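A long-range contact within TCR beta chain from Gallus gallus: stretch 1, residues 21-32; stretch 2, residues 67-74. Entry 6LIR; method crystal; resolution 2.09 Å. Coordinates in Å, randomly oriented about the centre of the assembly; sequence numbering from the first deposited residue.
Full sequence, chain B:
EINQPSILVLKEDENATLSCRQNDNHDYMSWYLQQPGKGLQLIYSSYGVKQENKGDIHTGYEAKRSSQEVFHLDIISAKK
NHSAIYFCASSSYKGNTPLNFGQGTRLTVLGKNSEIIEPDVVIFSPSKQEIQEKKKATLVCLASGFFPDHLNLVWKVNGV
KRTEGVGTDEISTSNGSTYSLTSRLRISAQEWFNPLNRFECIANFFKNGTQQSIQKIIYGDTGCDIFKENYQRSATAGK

Stretch 1 (21-32) RQNDNHDYMSWY
Stretch 2 (67-74) SQEVFHLD

Long-range contact in the TCR beta chain between residues 21-32 and 67-74, burying 706 Å² summed over both sides. Strand 28-32 and strand 70-74 run in nearly the same direction, 25° apart with a signed crossing angle of -25°, and their axes approach to 8.0 Å; side chains, not backbone ladders, fill the space between them. The one beta bridge lies earlier: extended Arg21 (phi/psi -131/131) faces Val70 (-131/131) as an antiparallel, non-hydrogen-bonded pair, CA to CA 4.6 Å. Both side chains leave the same face of the sheet, Arg21 with chi1 m and chi2 and chi3 t, Val70 with chi1 t, so that Arg21 NH1 lies 3.9 Å from Val70 CG2. Glu69 O accepts the hydrogen bond from Gln22 N at 2.9 Å and 153°, and Arg21 CA approaches it at 3.2 Å in a CA-H...O contact.

Gln22 (-133/143; chi1 p, chi2 115°) starts sideways and turns its amide inward. Gln22 NE2 gives a short but weak bond to Gln68 O (2.6 Å, 117°) and another to His26 O (2.9 Å), while Gln22 OE1 accepts from His26 N at 3.1 Å; this one side chain therefore braces its own loop against the second stretch. The loop turns through Asn25, whose phi/psi is positive (57/33). Asn25 (chi1 t) and Asp27 (-81/-33; chi1 m) direct CB away, yet their ends return to Gln68, which reaches them with chi1 t and chi2 p from a backbone at -57/-31. Gln68 NE2 donates to Asn25 OD1 at 3.2 Å and almost linearly to Asp27 OD1 at 2.7 Å, 176°.

Along the strand, Tyr28, Ser30 and Tyr32 point away, whereas Met29 and Trp31 point toward stretch 2. Met29 (-135/161; chi1 m, chi2 t, chi3 p) places CE 3.6 Å from Phe71 CB. Trp31 (-127/131; chi1 -87°, chi2 106°) meets Phe71 (-131/115; chi1 t, chi2 29°) and Leu73 (-115/119; chi1 t, chi2 p), both also directed toward stretch 1. Phe71 O sits at the edge of the indole, near its plane, where it accepts from Trp31 NE1 at 3.2 Å and 161°, tying a buried polar group to the facing strand. Leu73 CB sits over one face of the five-membered ring, 3.5 Å from its centroid and 11° off the normal. The Phe71 ring is oblique to that ring, with centroids 5.2 Å apart and planes at 38°; Trp31 CD1 to Phe71 CD2 is 3.6 Å.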

ATOM      1  N   ARG B  21      -2.407 -11.220 -17.866  1.00 37.88           N
ATOM      2  CA  ARG B  21      -3.019 -10.911 -19.147  1.00 43.24           C
ATOM      3  C   ARG B  21      -2.781  -9.448 -19.459  1.00 43.72           C
ATOM      4  O   ARG B  21      -3.046  -8.579 -18.622  1.00 47.35           O
ATOM      5  CB  ARG B  21      -4.521 -11.216 -19.150  1.00 41.05           C
ATOM      6  CG  ARG B  21      -4.845 -12.665 -18.869  1.00 43.74           C
ATOM      7  CD  ARG B  21      -6.269 -12.845 -18.363  1.00 47.88           C
ATOM      8  NE  ARG B  21      -6.441 -14.154 -17.741  1.00 45.00           N
ATOM      9  CZ  ARG B  21      -6.661 -15.276 -18.412  1.00 44.34           C
ATOM     10  NH1 ARG B  21      -6.753 -15.258 -19.736  1.00 40.49           N
ATOM     11  NH2 ARG B  21      -6.796 -16.421 -17.757  1.00 51.76           N
ATOM     12  N   GLN B  22      -2.312  -9.185 -20.673  1.00 42.44           N
ATOM     13  CA  GLN B  22      -1.906  -7.853 -21.089  1.00 47.38           C
ATOM     14  C   GLN B  22      -2.521  -7.555 -22.444  1.00 47.44           C
ATOM     15  O   GLN B  22      -2.633  -8.442 -23.295  1.00 45.27           O
ATOM     16  CB  GLN B  22      -0.373  -7.743 -21.168  1.00 46.69           C
ATOM     17  CG  GLN B  22       0.267  -8.856 -21.980  1.00 55.29           C
ATOM     18  CD  GLN B  22       0.955  -8.368 -23.233  1.00 48.92           C
ATOM     19  OE1 GLN B  22       0.964  -7.174 -23.535  1.00 57.50           O
ATOM     20  NE2 GLN B  22       1.545  -9.298 -23.973  1.00 51.45           N
ATOM     21  N   ASN B  23      -2.928  -6.304 -22.636  1.00 57.97           N
ATOM     22  CA  ASN B  23      -3.563  -5.893 -23.881  1.00 60.64           C
ATOM     23  C   ASN B  23      -2.734  -4.873 -24.652  1.00 60.69           C
ATOM     24  O   ASN B  23      -3.291  -4.013 -25.336  1.00 61.39           O
ATOM     25  N   ASP B  24      -1.406  -4.951 -24.572  1.00 57.88           N
ATOM     26  CA  ASP B  24      -0.556  -4.005 -25.284  1.00 59.98           C
ATOM     27  C   ASP B  24       0.253  -4.654 -26.398  1.00 59.19           C
ATOM     28  O   ASP B  24       1.139  -4.001 -26.960  1.00 59.78           O
ATOM     29  CB  ASP B  24       0.384  -3.295 -24.307  1.00 60.52           C
ATOM     30  CG  ASP B  24      -0.361  -2.542 -23.226  1.00 64.87           C
ATOM     31  OD1 ASP B  24      -1.040  -1.548 -23.559  1.00 68.68           O
ATOM     32  OD2 ASP B  24      -0.273  -2.942 -22.045  1.00 64.48           O
ATOM     33  N   ASN B  25      -0.041  -5.908 -26.744  1.00 55.72           N
ATOM     34  CA  ASN B  25       0.698  -6.632 -27.779  1.00 56.75           C
ATOM     35  C   ASN B  25       2.192  -6.685 -27.462  1.00 61.39           C
ATOM     36  O   ASN B  25       3.037  -6.671 -28.360  1.00 61.89           O
ATOM     37  CB  ASN B  25       0.460  -6.026 -29.166  1.00 60.82           C
ATOM     38  CG  ASN B  25       0.848  -6.969 -30.287  1.00 66.94           C
ATOM     39  OD1 ASN B  25       0.597  -8.173 -30.213  1.00 65.88           O
ATOM     40  ND2 ASN B  25       1.471  -6.428 -31.328  1.00 67.92           N
ATOM     41  N   HIS B  26       2.527  -6.741 -26.177  1.00 53.13           N
ATOM     42  CA  HIS B  26       3.918  -6.728 -25.755  1.00 52.58           C
ATOM     43  C   HIS B  26       4.539  -8.102 -25.934  1.00 45.93           C
ATOM     44  O   HIS B  26       3.930  -9.120 -25.596  1.00 46.12           O
ATOM     45  CB  HIS B  26       4.030  -6.301 -24.292  1.00 41.95           C
ATOM     46  CG  HIS B  26       3.976  -4.821 -24.089  1.00 46.52           C
ATOM     47  ND1 HIS B  26       3.937  -4.244 -22.839  1.00 44.06           N
ATOM     48  CD2 HIS B  26       3.953  -3.800 -24.977  1.00 46.18           C
ATOM     49  CE1 HIS B  26       3.894  -2.929 -22.966  1.00 50.46           C
ATOM     50  NE2 HIS B  26       3.903  -2.635 -24.254  1.00 46.91           N
ATOM     51  N   ASP B  27       5.768  -8.130 -26.448  1.00 48.65           N
ATOM     52  CA  ASP B  27       6.439  -9.413 -26.617  1.00 46.34           C
ATOM     53  C   ASP B  27       7.056  -9.898 -25.314  1.00 42.24           C
ATOM     54  O   ASP B  27       7.077 -11.107 -25.055  1.00 38.76           O
ATOM     55  CB  ASP B  27       7.529  -9.309 -27.688  1.00 48.37           C
ATOM     56  CG  ASP B  27       6.970  -9.025 -29.071  1.00 59.62           C
ATOM     57  OD1 ASP B  27       5.789  -9.355 -29.322  1.00 60.18           O
ATOM     58  OD2 ASP B  27       7.715  -8.472 -29.908  1.00 62.93           O
ATOM     59  N   TYR B  28       7.529  -8.985 -24.470  1.00 46.07           N
ATOM     60  CA  TYR B  28       8.162  -9.363 -23.216  1.00 42.70           C
ATOM     61  C   TYR B  28       7.130  -9.366 -22.100  1.00 41.31           C
ATOM     62  O   TYR B  28       6.369  -8.405 -21.945  1.00 43.12           O
ATOM     63  CB  TYR B  28       9.308  -8.409 -22.873  1.00 45.70           C
ATOM     64  CG  TYR B  28      10.098  -8.819 -21.650  1.00 50.41           C
ATOM     65  CD1 TYR B  28      11.111  -9.768 -21.739  1.00 49.46           C
ATOM     66  CD2 TYR B  28       9.831  -8.260 -20.405  1.00 44.49           C
ATOM     67  CE1 TYR B  28      11.835 -10.147 -20.624  1.00 50.11           C
ATOM     68  CE2 TYR B  28      10.549  -8.632 -19.285  1.00 46.48           C
ATOM     69  CZ  TYR B  28      11.551  -9.576 -19.400  1.00 50.61           C
ATOM     70  OH  TYR B  28      12.271  -9.951 -18.287  1.00 42.98           O
ATOM     71  N   MET B  29       7.102 -10.453 -21.334  1.00 36.42           N
ATOM     72  CA  MET B  29       6.338 -10.516 -20.101  1.00 40.43           C
ATOM     73  C   MET B  29       7.213 -11.162 -19.043  1.00 41.09           C
ATOM     74  O   MET B  29       8.182 -11.858 -19.357  1.00 39.60           O
ATOM     75  CB  MET B  29       5.029 -11.294 -20.278  1.00 37.21           C
ATOM     76  CG  MET B  29       4.105 -10.690 -21.312  1.00 38.28           C
ATOM     77  SD  MET B  29       2.529 -11.546 -21.380  1.00 44.19           S
ATOM     78  CE  MET B  29       1.868 -11.146 -19.759  1.00 40.59           C
ATOM     79  N   SER B  30       6.854 -10.951 -17.782  1.00 36.19           N
ATOM     80  CA  SER B  30       7.693 -11.471 -16.716  1.00 37.75           C
ATOM     81  C   SER B  30       6.882 -11.582 -15.440  1.00 39.44           C
ATOM     82  O   SER B  30       5.827 -10.961 -15.292  1.00 43.15           O
ATOM     83  CB  SER B  30       8.922 -10.584 -16.495  1.00 40.33           C
ATOM     84  OG  SER B  30       8.534  -9.270 -16.138  1.00 42.40           O
ATOM     85  N   TRP B  31       7.417 -12.361 -14.505  1.00 35.87           N
ATOM     86  CA  TRP B  31       6.829 -12.550 -13.187  1.00 38.68           C
ATOM     87  C   TRP B  31       7.902 -12.247 -12.154  1.00 42.40           C
ATOM     88  O   TRP B  31       9.023 -12.757 -12.251  1.00 37.18           O
ATOM     89  CB  TRP B  31       6.296 -13.976 -13.001  1.00 38.83           C
ATOM     90  CG  TRP B  31       4.886 -14.181 -13.489  1.00 42.38           C
ATOM     91  CD1 TRP B  31       4.497 -14.841 -14.622  1.00 39.29           C
ATOM     92  CD2 TRP B  31       3.679 -13.735 -12.852  1.00 38.01           C
ATOM     93  NE1 TRP B  31       3.126 -14.831 -14.730  1.00 42.29           N
ATOM     94  CE2 TRP B  31       2.600 -14.157 -13.658  1.00 39.50           C
ATOM     95  CE3 TRP B  31       3.406 -13.016 -11.682  1.00 39.81           C
ATOM     96  CZ2 TRP B  31       1.271 -13.887 -13.331  1.00 37.65           C
ATOM     97  CZ3 TRP B  31       2.082 -12.746 -11.360  1.00 35.23           C
ATOM     98  CH2 TRP B  31       1.034 -13.181 -12.181  1.00 38.65           C
ATOM     99  N   TYR B  32       7.553 -11.428 -11.168  1.00 38.70           N
ATOM    100  CA  TYR B  32       8.490 -10.929 -10.174  1.00 35.94           C
ATOM    101  C   TYR B  32       7.971 -11.276  -8.790  1.00 37.26           C
ATOM    102  O   TYR B  32       6.760 -11.357  -8.566  1.00 44.18           O
ATOM    103  CB  TYR B  32       8.676  -9.408 -10.282  1.00 36.28           C
ATOM    104  CG  TYR B  32       9.683  -8.975 -11.317  1.00 40.69           C
ATOM    105  CD1 TYR B  32      11.034  -8.893 -11.002  1.00 43.92           C
ATOM    106  CD2 TYR B  32       9.288  -8.644 -12.609  1.00 39.45           C
ATOM    107  CE1 TYR B  32      11.966  -8.500 -11.945  1.00 44.79           C
ATOM    108  CE2 TYR B  32      10.217  -8.246 -13.562  1.00 41.79           C
ATOM    109  CZ  TYR B  32      11.555  -8.174 -13.219  1.00 43.59           C
ATOM    110  OH  TYR B  32      12.493  -7.786 -14.148  1.00 50.95           O
ATOM    111  N   SER B  67       0.173 -17.579 -25.142  1.00 48.29           N
ATOM    112  CA  SER B  67      -0.142 -16.716 -26.271  1.00 44.00           C
ATOM    113  C   SER B  67       0.487 -15.357 -26.008  1.00 47.49           C
ATOM    114  O   SER B  67       1.046 -15.107 -24.938  1.00 48.25           O
ATOM    115  CB  SER B  67      -1.655 -16.590 -26.473  1.00 49.45           C
ATOM    116  OG  SER B  67      -2.256 -15.949 -25.360  1.00 51.38           O
ATOM    117  N   GLN B  68       0.381 -14.477 -27.007  1.00 48.27           N
ATOM    118  CA  GLN B  68       0.934 -13.133 -26.880  1.00 47.94           C
ATOM    119  C   GLN B  68       0.360 -12.390 -25.678  1.00 49.16           C
ATOM    120  O   GLN B  68       1.060 -11.578 -25.059  1.00 46.67           O
ATOM    121  CB  GLN B  68       0.677 -12.351 -28.171  1.00 48.22           C
ATOM    122  CG  GLN B  68       1.186 -10.917 -28.173  1.00 50.89           C
ATOM    123  CD  GLN B  68       2.686 -10.811 -28.405  1.00 58.68           C
ATOM    124  OE1 GLN B  68       3.445 -11.732 -28.097  1.00 55.36           O
ATOM    125  NE2 GLN B  68       3.120  -9.679 -28.950  1.00 56.72           N
ATOM    126  N   GLU B  69      -0.889 -12.673 -25.314  1.00 46.89           N
ATOM    127  CA  GLU B  69      -1.578 -11.905 -24.282  1.00 47.16           C
ATOM    128  C   GLU B  69      -1.409 -12.470 -22.878  1.00 43.33           C
ATOM    129  O   GLU B  69      -1.619 -11.737 -21.906  1.00 44.42           O
ATOM    130  CB  GLU B  69      -3.080 -11.816 -24.594  1.00 44.58           C
ATOM    131  CG  GLU B  69      -3.418 -11.103 -25.894  1.00 51.09           C
ATOM    132  CD  GLU B  69      -3.346 -12.023 -27.098  1.00 54.88           C
ATOM    133  OE1 GLU B  69      -3.461 -11.525 -28.239  1.00 59.37           O
ATOM    134  OE2 GLU B  69      -3.168 -13.244 -26.901  1.00 53.58           O
ATOM    135  N   VAL B  70      -1.023 -13.737 -22.740  1.00 39.80           N
ATOM    136  CA  VAL B  70      -1.185 -14.467 -21.489  1.00 45.26           C
ATOM    137  C   VAL B  70       0.127 -15.145 -21.123  1.00 46.99           C
ATOM    138  O   VAL B  70       0.720 -15.851 -21.948  1.00 42.39           O
ATOM    139  CB  VAL B  70      -2.313 -15.516 -21.585  1.00 44.38           C
ATOM    140  CG1 VAL B  70      -2.472 -16.246 -20.261  1.00 44.61           C
ATOM    141  CG2 VAL B  70      -3.618 -14.860 -21.997  1.00 44.19           C
ATOM    142  N   PHE B  71       0.553 -14.965 -19.873  1.00 37.62           N
ATOM    143  CA  PHE B  71       1.760 -15.592 -19.346  1.00 39.61           C
ATOM    144  C   PHE B  71       1.399 -16.238 -18.016  1.00 41.16           C
ATOM    145  O   PHE B  71       1.065 -15.539 -17.052  1.00 38.66           O
ATOM    146  CB  PHE B  71       2.876 -14.561 -19.173  1.00 40.61           C
ATOM    147  CG  PHE B  71       4.221 -15.157 -18.874  1.00 39.72           C
ATOM    148  CD1 PHE B  71       4.555 -16.420 -19.330  1.00 41.66           C
ATOM    149  CD2 PHE B  71       5.157 -14.443 -18.140  1.00 39.90           C
ATOM    150  CE1 PHE B  71       5.801 -16.965 -19.060  1.00 44.71           C
ATOM    151  CE2 PHE B  71       6.401 -14.981 -17.864  1.00 40.49           C
ATOM    152  CZ  PHE B  71       6.725 -16.244 -18.323  1.00 41.01           C
ATOM    153  N   HIS B  72       1.475 -17.567 -17.962  1.00 37.09           N
ATOM    154  CA  HIS B  72       1.094 -18.318 -16.775  1.00 38.12           C
ATOM    155  C   HIS B  72       2.298 -18.569 -15.883  1.00 41.88           C
ATOM    156  O   HIS B  72       3.379 -18.920 -16.362  1.00 43.46           O
ATOM    157  CB  HIS B  72       0.475 -19.665 -17.161  1.00 41.66           C
ATOM    158  CG  HIS B  72      -0.749 -19.553 -18.011  1.00 43.33           C
ATOM    159  ND1 HIS B  72      -1.994 -19.276 -17.488  1.00 45.12           N
ATOM    160  CD2 HIS B  72      -0.923 -19.692 -19.346  1.00 48.60           C
ATOM    161  CE1 HIS B  72      -2.881 -19.243 -18.467  1.00 48.26           C
ATOM    162  NE2 HIS B  72      -2.258 -19.492 -19.604  1.00 48.09           N
ATOM    163  N   LEU B  73       2.091 -18.426 -14.576  1.00 37.85           N
ATOM    164  CA  LEU B  73       3.063 -18.820 -13.565  1.00 41.67           C
ATOM    165  C   LEU B  73       2.462 -19.953 -12.747  1.00 47.25           C
ATOM    166  O   LEU B  73       1.418 -19.772 -12.111  1.00 43.53           O
ATOM    167  CB  LEU B  73       3.446 -17.643 -12.664  1.00 38.39           C
ATOM    168  CG  LEU B  73       4.488 -17.963 -11.586  1.00 41.16           C
ATOM    169  CD1 LEU B  73       5.865 -18.210 -12.201  1.00 39.22           C
ATOM    170  CD2 LEU B  73       4.556 -16.858 -10.535  1.00 38.23           C
ATOM    171  N   ASP B  74       3.113 -21.112 -12.762  1.00 45.27           N
ATOM    172  CA  ASP B  74       2.613 -22.296 -12.077  1.00 47.94           C
ATOM    173  C   ASP B  74       3.353 -22.466 -10.758  1.00 49.45           C
ATOM    174  O   ASP B  74       4.586 -22.409 -10.720  1.00 51.33           O
ATOM    175  CB  ASP B  74       2.788 -23.549 -12.940  1.00 47.90           C
ATOM    176  CG  ASP B  74       1.924 -23.529 -14.187  1.00 53.21           C
ATOM    177  OD1 ASP B  74       0.766 -23.067 -14.108  1.00 50.71           O
ATOM    178  OD2 ASP B  74       2.403 -23.978 -15.250  1.00 61.51           O
TER